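Local structure of Rbsd/fucu transport protein family protein (Streptococcus pneumoniae, 4A34) at residues P51-L54 / D55-Y59. The protein probably interconverts the alpha and beta anomers of L-fucose, as a fucose mutarotase of the RbsD/FucU family that binds this sugar. Numbering follows the deposited sequence.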
# COMPACT_ATOMS: atom_id res chain seq x y z
N PRO I 51 3.62 -21.88 28.12
CA PRO I 51 3.36 -23.33 28.24
C PRO I 51 2.04 -23.77 27.61
O PRO I 51 2.00 -24.81 26.95
CB PRO I 51 3.35 -23.59 29.77
CG PRO I 51 3.49 -22.26 30.44
CD PRO I 51 4.02 -21.29 29.42
N GLU I 52 0.99 -22.97 27.79
CA GLU I 52 -0.29 -23.20 27.12
C GLU I 52 -0.11 -23.21 25.60
O GLU I 52 -0.54 -24.14 24.92
CB GLU I 52 -1.33 -22.13 27.51
CG GLU I 52 -1.85 -22.21 28.94
CD GLU I 52 -1.13 -21.25 29.88
OE1 GLU I 52 0.07 -21.46 30.17
OE2 GLU I 52 -1.79 -20.28 30.34
N LEU I 53 0.55 -22.18 25.08
CA LEU I 53 0.78 -22.07 23.64
C LEU I 53 1.70 -23.16 23.09
O LEU I 53 1.52 -23.62 21.96
CB LEU I 53 1.34 -20.67 23.31
CG LEU I 53 1.29 -20.23 21.85
CD1 LEU I 53 -0.12 -20.29 21.34
CD2 LEU I 53 1.84 -18.82 21.71
N LEU I 54 2.68 -23.58 23.90
CA LEU I 54 3.66 -24.60 23.50
C LEU I 54 3.01 -25.97 23.29
O LEU I 54 3.35 -26.71 22.36
CB LEU I 54 4.79 -24.70 24.53
CG LEU I 54 5.88 -25.77 24.36
CD1 LEU I 54 6.65 -25.60 23.04
CD2 LEU I 54 6.82 -25.76 25.54
N ASP I 55 2.06 -26.30 24.17
CA ASP I 55 1.31 -27.54 24.09
C ASP I 55 0.49 -27.60 22.78
O ASP I 55 0.48 -28.63 22.09
CB ASP I 55 0.40 -27.64 25.31
CG ASP I 55 -0.17 -29.04 25.51
OD1 ASP I 55 0.62 -30.02 25.47
OD2 ASP I 55 -1.39 -29.15 25.72
N SER I 56 -0.18 -26.50 22.46
CA SER I 56 -1.04 -26.42 21.28
C SER I 56 -0.23 -26.50 19.99
O SER I 56 -0.63 -27.16 19.04
CB SER I 56 -1.85 -25.12 21.29
OG SER I 56 -2.68 -25.05 22.44
N ILE I 57 0.91 -25.82 19.98
CA ILE I 57 1.79 -25.80 18.82
C ILE I 57 2.43 -27.17 18.61
O ILE I 57 2.47 -27.67 17.48
CB ILE I 57 2.85 -24.65 18.91
CG1 ILE I 57 2.14 -23.30 18.81
CG2 ILE I 57 3.90 -24.78 17.82
CD1 ILE I 57 3.03 -22.09 18.87
N LEU I 58 2.89 -27.80 19.69
CA LEU I 58 3.49 -29.15 19.61
C LEU I 58 2.48 -30.20 19.13
O LEU I 58 2.83 -31.15 18.41
CB LEU I 58 4.12 -29.57 20.94
CG LEU I 58 5.38 -28.83 21.38
CD1 LEU I 58 5.80 -29.28 22.75
CD2 LEU I 58 6.53 -29.01 20.40
N TYR I 59 1.21 -30.00 19.50
CA TYR I 59 0.10 -30.83 19.04
C TYR I 59 -0.06 -30.83 17.52
O TYR I 59 -0.34 -31.87 16.91
CB TYR I 59 -1.20 -30.36 19.71
CG TYR I 59 -2.42 -31.18 19.38
CD1 TYR I 59 -2.50 -32.53 19.75
CD2 TYR I 59 -3.51 -30.61 18.71
CE1 TYR I 59 -3.63 -33.29 19.46
CE2 TYR I 59 -4.66 -31.36 18.41
CZ TYR I 59 -4.70 -32.70 18.80
OH TYR I 59 -5.81 -33.46 18.51
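L54 swings CG anti to its own N (chi1 176°), while L58, one turn on, turns CG beside its backbone N (chi1 -69°), and with these different rotamers the two isobutyl groups meet obliquely, CD1 of L54 lying 3.8 Å from CD1 of L58. L53 and I57 repeat the pairing on the adjacent line of the helix, where CD1 of I57 lies 3.9 Å from CG of L53. The backbone i to i+4 bonds of an alpha helix join the same residues: I57 N gives to L53 O at 3.0 Å and L58 N to L54 O at 2.9 Å. Of the neighbouring bonds, D55 N to P51 O is longer, 3.2 Å, and S56 N to E52 O is weak. The segments belong to helix 50-60, which packs against the mixed beta-sheet of the RbsD/FucU fold: L53 touches V122 and T124 of strand 120-124, and L54 and I57 both rest on L135 of strand 133-136. Y89 of helix 85-93 touches L54 as well. Two polar side chains are bonded to loop residues: OG of the buried S56 is hydrogen-bonded to N8 OD1, and D55 OD1 is hydrogen-bonded to H96 NE2. The helix also borders a neighbouring subunit, whose H4 meets the ring of Y59.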